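Local coordinates for beta-lactamase-like protein (Novosphingobium pentaromativorans US6-1, PDB 6AUF) that is a B3-type metallo-beta-lactamase, a two-zinc hydrolase that probably opens the beta-lactam ring of antibiotics, at residues 127-138 with 155-164; 144-152 with 215-223. All coordinates share one frame; numbering follows the deposited sequence.

Contact 1 of 2, residues 127-138 with 155-164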
loop_
_atom_site.group_PDB
_atom_site.type_symbol
_atom_site.label_atom_id
_atom_site.label_comp_id
_atom_site.label_asym_id
_atom_site.label_seq_id
_atom_site.Cartn_x
_atom_site.Cartn_y
_atom_site.Cartn_z
ATOM N N ILE A 127 -5.761 3.477 14.427
ATOM C CA ILE A 127 -5.851 2.788 13.146
ATOM C C ILE A 127 -7.169 3.153 12.476
ATOM O O ILE A 127 -8.235 3.097 13.109
ATOM C CB ILE A 127 -5.730 1.266 13.335
ATOM C CG1 ILE A 127 -4.315 0.918 13.817
ATOM C CG2 ILE A 127 -6.123 0.534 12.065
ATOM C CD1 ILE A 127 -4.199 -0.460 14.408
ATOM N N ALA A 128 -7.093 3.535 11.201
ATOM C CA ALA A 128 -8.265 3.819 10.385
ATOM C C ALA A 128 -8.208 2.959 9.136
ATOM O O ALA A 128 -7.118 2.688 8.620
ATOM C CB ALA A 128 -8.351 5.298 10.000
ATOM N N ALA A 129 -9.377 2.529 8.654
ATOM C CA ALA A 129 -9.419 1.600 7.531
ATOM C C ALA A 129 -10.798 1.615 6.885
ATOM O O ALA A 129 -11.796 1.981 7.513
ATOM C CB ALA A 129 -9.049 0.183 7.977
ATOM N N VAL A 130 -10.831 1.214 5.608
ATOM C CA VAL A 130 -12.083 1.097 4.872
ATOM C C VAL A 130 -12.918 -0.042 5.446
ATOM O O VAL A 130 -12.399 -1.040 5.960
ATOM C CB VAL A 130 -11.832 0.868 3.368
ATOM C CG1 VAL A 130 -11.055 2.000 2.783
ATOM C CG2 VAL A 130 -11.130 -0.460 3.135
ATOM N N ALA A 131 -14.231 0.095 5.341
ATOM C CA ALA A 131 -15.089 -0.939 5.898
ATOM C C ALA A 131 -14.790 -2.305 5.277
ATOM O O ALA A 131 -14.806 -3.328 5.972
ATOM C CB ALA A 131 -16.560 -0.549 5.712
ATOM N N SER A 132 -14.519 -2.347 3.972
ATOM C CA SER A 132 -14.232 -3.619 3.311
ATOM C C SER A 132 -13.019 -4.350 3.891
ATOM O O SER A 132 -12.826 -5.540 3.597
ATOM C CB SER A 132 -14.025 -3.371 1.824
ATOM O OG SER A 132 -15.151 -2.705 1.287
ATOM N N ALA A 133 -12.196 -3.677 4.699
ATOM C CA ALA A 133 -11.045 -4.308 5.318
ATOM C C ALA A 133 -11.239 -4.616 6.794
ATOM O O ALA A 133 -10.538 -5.486 7.318
ATOM C CB ALA A 133 -9.797 -3.426 5.146
ATOM N N ARG A 134 -12.193 -3.960 7.461
ATOM C CA ARG A 134 -12.273 -4.004 8.921
ATOM C C ARG A 134 -12.276 -5.433 9.457
ATOM O O ARG A 134 -11.524 -5.758 10.383
ATOM C CB ARG A 134 -13.516 -3.246 9.400
ATOM C CG ARG A 134 -13.487 -2.912 10.880
ATOM C CD ARG A 134 -14.871 -2.688 11.418
ATOM N NE ARG A 134 -15.742 -3.760 10.960
ATOM C CZ ARG A 134 -15.872 -4.928 11.574
ATOM N NH1 ARG A 134 -15.191 -5.168 12.685
ATOM N NH2 ARG A 134 -16.683 -5.856 11.076
ATOM N N GLN A 135 -13.127 -6.301 8.899
ATOM C CA GLN A 135 -13.260 -7.655 9.434
ATOM C C GLN A 135 -11.914 -8.372 9.499
ATOM O O GLN A 135 -11.547 -8.921 10.542
ATOM C CB GLN A 135 -14.251 -8.458 8.598
ATOM C CG GLN A 135 -15.682 -8.193 8.969
ATOM C CD GLN A 135 -16.053 -8.815 10.299
ATOM O OE1 GLN A 135 -16.885 -8.283 11.040
ATOM N NE2 GLN A 135 -15.446 -9.961 10.603
ATOM N N VAL A 136 -11.173 -8.402 8.389
ATOM C CA VAL A 136 -9.865 -9.059 8.393
ATOM C C VAL A 136 -8.942 -8.408 9.418
ATOM O O VAL A 136 -8.352 -9.084 10.265
ATOM C CB VAL A 136 -9.240 -9.034 6.986
ATOM C CG1 VAL A 136 -7.780 -9.453 7.056
ATOM C CG2 VAL A 136 -10.033 -9.932 6.016
ATOM N N LEU A 137 -8.812 -7.081 9.357
ATOM C CA LEU A 137 -7.929 -6.363 10.275
ATOM C C LEU A 137 -8.218 -6.700 11.736
ATOM O O LEU A 137 -7.293 -6.892 12.529
ATOM C CB LEU A 137 -8.062 -4.858 10.043
ATOM C CG LEU A 137 -6.918 -4.198 9.293
ATOM C CD1 LEU A 137 -6.302 -5.194 8.345
ATOM C CD2 LEU A 137 -7.407 -2.967 8.558
ATOM N N GLU A 138 -9.493 -6.768 12.114
ATOM C CA GLU A 138 -9.848 -7.026 13.504
ATOM C C GLU A 138 -9.836 -8.510 13.853
ATOM O O GLU A 138 -10.038 -8.862 15.020
ATOM C CB GLU A 138 -11.213 -6.398 13.819
ATOM C CG GLU A 138 -11.172 -4.872 13.781
ATOM C CD GLU A 138 -12.425 -4.202 14.311
ATOM O OE1 GLU A 138 -13.521 -4.792 14.207
ATOM O OE2 GLU A 138 -12.315 -3.069 14.826
ATOM N N PHE A 155 -2.195 -12.771 10.411
ATOM C CA PHE A 155 -1.311 -11.909 11.184
ATOM C C PHE A 155 -2.051 -11.457 12.429
ATOM O O PHE A 155 -3.261 -11.672 12.560
ATOM C CB PHE A 155 -0.845 -10.705 10.362
ATOM C CG PHE A 155 -1.958 -9.902 9.807
ATOM C CD1 PHE A 155 -2.538 -10.249 8.598
ATOM C CD2 PHE A 155 -2.447 -8.806 10.499
ATOM C CE1 PHE A 155 -3.591 -9.508 8.076
ATOM C CE2 PHE A 155 -3.492 -8.056 9.988
ATOM C CZ PHE A 155 -4.069 -8.410 8.770
ATOM N N PRO A 156 -1.357 -10.819 13.364
ATOM C CA PRO A 156 -1.974 -10.525 14.657
ATOM C C PRO A 156 -3.003 -9.418 14.528
ATOM O O PRO A 156 -2.742 -8.372 13.913
ATOM C CB PRO A 156 -0.787 -10.099 15.533
ATOM C CG PRO A 156 0.188 -9.551 14.586
ATOM C CD PRO A 156 0.011 -10.286 13.274
ATOM N N PRO A 157 -4.182 -9.615 15.106
ATOM C CA PRO A 157 -5.283 -8.669 14.904
ATOM C C PRO A 157 -5.016 -7.318 15.551
ATOM O O PRO A 157 -4.049 -7.106 16.284
ATOM C CB PRO A 157 -6.479 -9.368 15.558
ATOM C CG PRO A 157 -6.079 -10.798 15.676
ATOM C CD PRO A 157 -4.602 -10.800 15.864
ATOM N N VAL A 158 -5.939 -6.397 15.262
ATOM C CA VAL A 158 -5.895 -5.022 15.739
ATOM C C VAL A 158 -7.331 -4.521 15.802
ATOM O O VAL A 158 -8.218 -5.049 15.127
ATOM C CB VAL A 158 -5.045 -4.133 14.803
ATOM C CG1 VAL A 158 -5.925 -3.142 14.079
ATOM C CG2 VAL A 158 -3.953 -3.425 15.575
ATOM N N HIS A 159 -7.572 -3.495 16.621
ATOM C CA HIS A 159 -8.872 -2.836 16.650
ATOM C C HIS A 159 -8.843 -1.610 15.749
ATOM O O HIS A 159 -7.932 -0.778 15.853
ATOM C CB HIS A 159 -9.279 -2.425 18.061
ATOM C CG HIS A 159 -10.591 -1.704 18.114
ATOM N ND1 HIS A 159 -11.731 -2.188 17.507
ATOM C CD2 HIS A 159 -10.943 -0.529 18.688
ATOM C CE1 HIS A 159 -12.727 -1.343 17.705
ATOM N NE2 HIS A 159 -12.276 -0.329 18.421
ATOM N N VAL A 160 -9.841 -1.501 14.872
ATOM C CA VAL A 160 -9.976 -0.366 13.966
ATOM C C VAL A 160 -10.753 0.728 14.690
ATOM O O VAL A 160 -11.943 0.570 14.986
ATOM C CB VAL A 160 -10.667 -0.770 12.662
ATOM C CG1 VAL A 160 -10.983 0.460 11.831
ATOM C CG2 VAL A 160 -9.782 -1.723 11.877
ATOM N N ALA A 161 -10.077 1.847 14.964
ATOM C CA ALA A 161 -10.669 2.928 15.745
ATOM C C ALA A 161 -11.628 3.759 14.909
ATOM O O ALA A 161 -12.721 4.110 15.366
ATOM C CB ALA A 161 -9.570 3.817 16.324
ATOM N N ARG A 162 -11.228 4.095 13.685
ATOM C CA ARG A 162 -12.084 4.813 12.751
ATOM C C ARG A 162 -12.265 3.968 11.503
ATOM O O ARG A 162 -11.294 3.659 10.802
ATOM C CB ARG A 162 -11.505 6.181 12.379
ATOM C CG ARG A 162 -12.502 6.998 11.577
ATOM C CD ARG A 162 -11.965 8.297 11.013
ATOM N NE ARG A 162 -12.934 8.839 10.068
ATOM C CZ ARG A 162 -12.663 9.701 9.099
ATOM N NH1 ARG A 162 -13.641 10.107 8.287
ATOM N NH2 ARG A 162 -11.428 10.143 8.931
ATOM N N VAL A 163 -13.496 3.600 11.212
ATOM C CA VAL A 163 -13.765 2.795 10.033
ATOM C C VAL A 163 -14.342 3.695 8.948
ATOM O O VAL A 163 -15.246 4.503 9.204
ATOM C CB VAL A 163 -14.676 1.608 10.374
ATOM C CG1 VAL A 163 -15.250 1.790 11.762
ATOM C CG2 VAL A 163 -15.714 1.409 9.307
ATOM N N LEU A 164 -13.773 3.596 7.753
ATOM C CA LEU A 164 -13.894 4.612 6.722
ATOM C C LEU A 164 -14.743 4.117 5.558
ATOM O O LEU A 164 -14.845 2.913 5.294
ATOM C CB LEU A 164 -12.509 5.017 6.194
ATOM C CG LEU A 164 -11.430 5.534 7.131
ATOM C CD1 LEU A 164 -10.121 5.636 6.367
ATOM C CD2 LEU A 164 -11.788 6.887 7.737
HETATM O O HOH W 1 -6.870 1.819 16.585
#
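A129 and V163 pair in parallel where strand 126-130 meets strand 162-164, an edge strand of the larger sheet. With helix 131-139 between them they form a beta-alpha-beta unit of the alpha-beta/beta-alpha sandwich typical of metallo-beta-lactamases. The short strand segments run nearly parallel, 22° apart. Three backbone bonds stitch the strands together: R162 N to I127 O, A129 N to R162 O, and L164 N to A129 O, while A131 N, just past the strand, reaches L164 O at 2.9 Å. I127 O is gripped twice, since A161 N also donates to it, at 2.9 Å. The tight part is the buried core of I127, A128, A129, L137 and V160. There V160 is wedged under the helix, its CG2 4.0 Å from L137 CB and its CG1 4.3 Å from A129 CB. V160 CG1 is anti to the backbone N (chi1 171°), which turns that branch toward A129 and leaves CG2 for L137 and the R134 chain. On the other face A128 CB packs 4.1 Å from L164 CD1, with W102 and L104 of strand 100-104 close by. Nearer the zinc site, F155 packs beside L137 and V136: L137 CD1 comes to the edge of its ring, in plane, 3.9 Å from CZ, and V158 N is bonded to L137 O. In the looser, exposed part, A131 CB and V163 CG2 touch lightly. R162 starts from the A128 face, but its chain runs out to S169 O. H159 is exposed too; its ring lies alongside the E138 carboxylate, and ND1 makes a weak bond to OE2. V160 N makes the straighter bond to the same OE2, at its anti lone pair, 2.9 Å long with an N-H...O angle of 158°.

Contact 2 of 2, residues 144-152 with 215-223; sequences ADDPQSGLI and ISADDYRFS
I215 opens a loop-to-loop contact at the rim of the metallo-beta-lactamase active site, its O 3.5 Å from Q148 CG and its CG1 lying obliquely across the Q148 amide. Q148 sits beside the zinc ligands H109 and H185. S216 comes next, its CB packed 3.5 Å from P147 CB, while its OG donates forward to A217 O and is also bonded to R287. A217 makes the direct hydrogen bond between the loops: its N donates to P147 O at 2.9 Å, tilted 34° from the carbonyl plane, and its CB lies against L151 CB. A type I turn from A217 to Y220 then returns Y220 to P147. With CG anti to the backbone N (chi1 -179°), the tyrosine ring lies alongside the proline, and P147 CB sits over one face in a CH-pi contact, 3.5 Å from the ring centroid. P147 is second in a type I turn from D146 to S149, where D146 OD1 accepts from Q148 N as an Asx turn and OD2 is hydrogen-bonded to NE2 of zinc ligand H109. Last, F222 crosses the proline at about a right angle, its CE2 3.7 Å from P147 CG, while Y220 CE1 lies over the centre of its ring. One water joins Y220 OH to D145 O, to which it donates at 2.9 Å.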
loop_
_atom_site.group_PDB
_atom_site.type_symbol
_atom_site.label_atom_id
_atom_site.label_comp_id
_atom_site.label_asym_id
_atom_site.label_seq_id
_atom_site.Cartn_x
_atom_site.Cartn_y
_atom_site.Cartn_z
ATOM N N ALA A 144 -13.356 -14.355 3.647
ATOM C CA ALA A 144 -13.942 -15.448 2.888
ATOM C C ALA A 144 -14.038 -15.116 1.410
ATOM O O ALA A 144 -14.044 -16.036 0.585
ATOM C CB ALA A 144 -15.316 -15.795 3.448
ATOM N N ASP A 145 -14.088 -13.825 1.061
ATOM C CA ASP A 145 -14.171 -13.370 -0.324
ATOM C C ASP A 145 -12.818 -13.237 -1.005
ATOM O O ASP A 145 -12.775 -12.993 -2.218
ATOM C CB ASP A 145 -14.884 -12.016 -0.402
ATOM C CG ASP A 145 -16.360 -12.127 -0.091
ATOM O OD1 ASP A 145 -16.906 -13.238 -0.272
ATOM O OD2 ASP A 145 -16.960 -11.117 0.338
ATOM N N ASP A 146 -11.727 -13.374 -0.268
ATOM C CA ASP A 146 -10.405 -13.172 -0.845
ATOM C C ASP A 146 -10.057 -14.356 -1.738
ATOM O O ASP A 146 -10.069 -15.494 -1.258
ATOM C CB ASP A 146 -9.377 -13.021 0.270
ATOM C CG ASP A 146 -8.057 -12.529 -0.229
ATOM O OD1 ASP A 146 -7.560 -13.042 -1.250
ATOM O OD2 ASP A 146 -7.508 -11.608 0.393
ATOM N N PRO A 147 -9.718 -14.145 -3.013
ATOM C CA PRO A 147 -9.352 -15.290 -3.868
ATOM C C PRO A 147 -8.173 -16.091 -3.339
ATOM O O PRO A 147 -7.968 -17.229 -3.773
ATOM C CB PRO A 147 -9.017 -14.635 -5.216
ATOM C CG PRO A 147 -9.678 -13.289 -5.162
ATOM C CD PRO A 147 -9.581 -12.867 -3.724
ATOM N N GLN A 148 -7.407 -15.550 -2.400
ATOM C CA GLN A 148 -6.187 -16.191 -1.938
ATOM C C GLN A 148 -6.350 -16.961 -0.639
ATOM O O GLN A 148 -5.437 -17.701 -0.268
ATOM C CB GLN A 148 -5.078 -15.156 -1.754
ATOM C CG GLN A 148 -4.419 -14.735 -3.036
ATOM C CD GLN A 148 -3.147 -13.987 -2.766
ATOM O OE1 GLN A 148 -2.101 -14.589 -2.516
ATOM N NE2 GLN A 148 -3.230 -12.666 -2.772
ATOM N N SER A 149 -7.451 -16.801 0.078
ATOM C CA SER A 149 -7.678 -17.705 1.191
ATOM C C SER A 149 -8.172 -19.032 0.638
ATOM O O SER A 149 -8.839 -19.075 -0.399
ATOM C CB SER A 149 -8.683 -17.121 2.184
ATOM O OG SER A 149 -10.011 -17.258 1.714
ATOM N N GLY A 150 -7.797 -20.124 1.301
ATOM C CA GLY A 150 -6.920 -20.091 2.457
ATOM C C GLY A 150 -5.495 -20.502 2.133
ATOM O O GLY A 150 -4.868 -21.286 2.852
ATOM N N LEU A 151 -4.991 -19.973 1.018
ATOM C CA LEU A 151 -3.563 -20.043 0.730
ATOM C C LEU A 151 -2.781 -19.120 1.659
ATOM O O LEU A 151 -1.915 -19.567 2.419
ATOM C CB LEU A 151 -3.320 -19.687 -0.742
ATOM C CG LEU A 151 -2.079 -18.898 -1.170
ATOM C CD1 LEU A 151 -0.862 -19.812 -1.343
ATOM C CD2 LEU A 151 -2.369 -18.124 -2.453
ATOM N N ILE A 152 -3.103 -17.826 1.630
ATOM C CA ILE A 152 -2.378 -16.838 2.417
ATOM C C ILE A 152 -2.565 -17.107 3.912
ATOM O O ILE A 152 -3.573 -17.678 4.352
ATOM C CB ILE A 152 -2.852 -15.422 2.022
ATOM C CG1 ILE A 152 -1.661 -14.473 1.812
ATOM C CG2 ILE A 152 -3.858 -14.874 3.038
ATOM C CD1 ILE A 152 -0.773 -14.843 0.639
ATOM N N ILE A 215 -4.910 -12.429 -8.292
ATOM C CA ILE A 215 -4.270 -13.726 -8.112
ATOM C C ILE A 215 -5.027 -14.483 -7.038
ATOM O O ILE A 215 -5.655 -13.884 -6.162
ATOM C CB ILE A 215 -2.769 -13.595 -7.742
ATOM C CG1 ILE A 215 -2.582 -12.708 -6.508
ATOM C CG2 ILE A 215 -1.958 -13.072 -8.941
ATOM C CD1 ILE A 215 -1.107 -12.397 -6.174
ATOM N N SER A 216 -4.949 -15.811 -7.099
ATOM C CA SER A 216 -5.810 -16.651 -6.284
ATOM C C SER A 216 -5.092 -17.932 -5.918
ATOM O O SER A 216 -4.080 -18.297 -6.517
ATOM C CB SER A 216 -7.098 -17.002 -7.029
ATOM O OG SER A 216 -6.815 -17.877 -8.111
ATOM N N ALA A 217 -5.652 -18.635 -4.938
ATOM C CA ALA A 217 -5.365 -20.050 -4.792
ATOM C C ALA A 217 -5.697 -20.773 -6.103
ATOM O O ALA A 217 -6.384 -20.238 -6.983
ATOM C CB ALA A 217 -6.162 -20.631 -3.627
ATOM N N ASP A 218 -5.198 -22.006 -6.233
ATOM C CA ASP A 218 -5.342 -22.726 -7.499
ATOM C C ASP A 218 -6.800 -23.031 -7.803
ATOM O O ASP A 218 -7.283 -22.785 -8.917
ATOM C CB ASP A 218 -4.535 -24.021 -7.468
ATOM C CG ASP A 218 -3.053 -23.783 -7.278
ATOM O OD1 ASP A 218 -2.640 -22.604 -7.190
ATOM O OD2 ASP A 218 -2.308 -24.784 -7.213
ATOM N N ASP A 219 -7.516 -23.579 -6.822
ATOM C CA ASP A 219 -8.893 -24.003 -7.014
ATOM C C ASP A 219 -9.863 -22.833 -7.168
ATOM O O ASP A 219 -11.040 -23.064 -7.454
ATOM C CB ASP A 219 -9.309 -24.882 -5.837
ATOM C CG ASP A 219 -9.082 -24.199 -4.497
ATOM O OD1 ASP A 219 -8.635 -23.032 -4.489
ATOM O OD2 ASP A 219 -9.346 -24.824 -3.449
ATOM N N TYR A 220 -9.414 -21.598 -6.994
ATOM C CA TYR A 220 -10.308 -20.458 -7.084
ATOM C C TYR A 220 -10.507 -20.033 -8.529
ATOM O O TYR A 220 -9.546 -19.964 -9.302
ATOM C CB TYR A 220 -9.757 -19.285 -6.287
ATOM C CG TYR A 220 -10.658 -18.065 -6.309
ATOM C CD1 TYR A 220 -10.575 -17.117 -7.329
ATOM C CD2 TYR A 220 -11.587 -17.857 -5.300
ATOM C CE1 TYR A 220 -11.408 -15.996 -7.328
ATOM C CE2 TYR A 220 -12.412 -16.748 -5.292
ATOM C CZ TYR A 220 -12.321 -15.826 -6.302
ATOM O OH TYR A 220 -13.150 -14.738 -6.260
ATOM N N ARG A 221 -11.757 -19.722 -8.886
ATOM C CA ARG A 221 -12.091 -19.220 -10.218
ATOM C C ARG A 221 -12.858 -17.908 -10.096
ATOM O O ARG A 221 -13.915 -17.856 -9.455
ATOM C CB ARG A 221 -12.902 -20.249 -11.010
ATOM C CG ARG A 221 -12.124 -21.508 -11.320
ATOM C CD ARG A 221 -12.907 -22.468 -12.204
ATOM N NE ARG A 221 -12.582 -22.303 -13.621
ATOM C CZ ARG A 221 -13.449 -21.907 -14.548
ATOM N NH1 ARG A 221 -13.044 -21.786 -15.807
ATOM N NH2 ARG A 221 -14.719 -21.647 -14.222
ATOM N N PHE A 222 -12.320 -16.847 -10.709
ATOM C CA PHE A 222 -12.997 -15.553 -10.697
ATOM C C PHE A 222 -14.343 -15.627 -11.404
ATOM O O PHE A 222 -15.295 -14.938 -11.012
ATOM C CB PHE A 222 -12.113 -14.484 -11.356
ATOM C CG PHE A 222 -10.910 -14.113 -10.547
ATOM C CD1 PHE A 222 -9.709 -14.800 -10.707
ATOM C CD2 PHE A 222 -10.978 -13.080 -9.614
ATOM C CE1 PHE A 222 -8.587 -14.459 -9.950
ATOM C CE2 PHE A 222 -9.874 -12.735 -8.842
ATOM C CZ PHE A 222 -8.669 -13.420 -9.012
ATOM N N SER A 223 -14.433 -16.457 -12.445
ATOM C CA SER A 223 -15.663 -16.587 -13.213
ATOM C C SER A 223 -16.838 -17.009 -12.342
ATOM O O SER A 223 -17.987 -16.681 -12.662
ATOM C CB SER A 223 -15.446 -17.581 -14.345
ATOM O OG SER A 223 -14.368 -17.162 -15.168
HETATM O O HOH W 2 -14.452 -14.309 -4.164
#

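From the N terminus, the chain passes the zinc-binding motif around H107 to H112 before entering strand 126-130 and helix 131-139. It then runs through the loop holding 144-152 and returns at 155-164, where contact 1 closes a short beta-alpha-beta loop. Segment 144-152 lies inside that loop, yet its partner 215-223 follows only after four of the five strands of the second sheet, so the two contacts cross rather than nest. Contact 1 secures the edge of the first sheet to its helix. Contact 2, centred about 21 Å away, joins the loop between that helix and strand 162-164 to the one leading into helix 226-241.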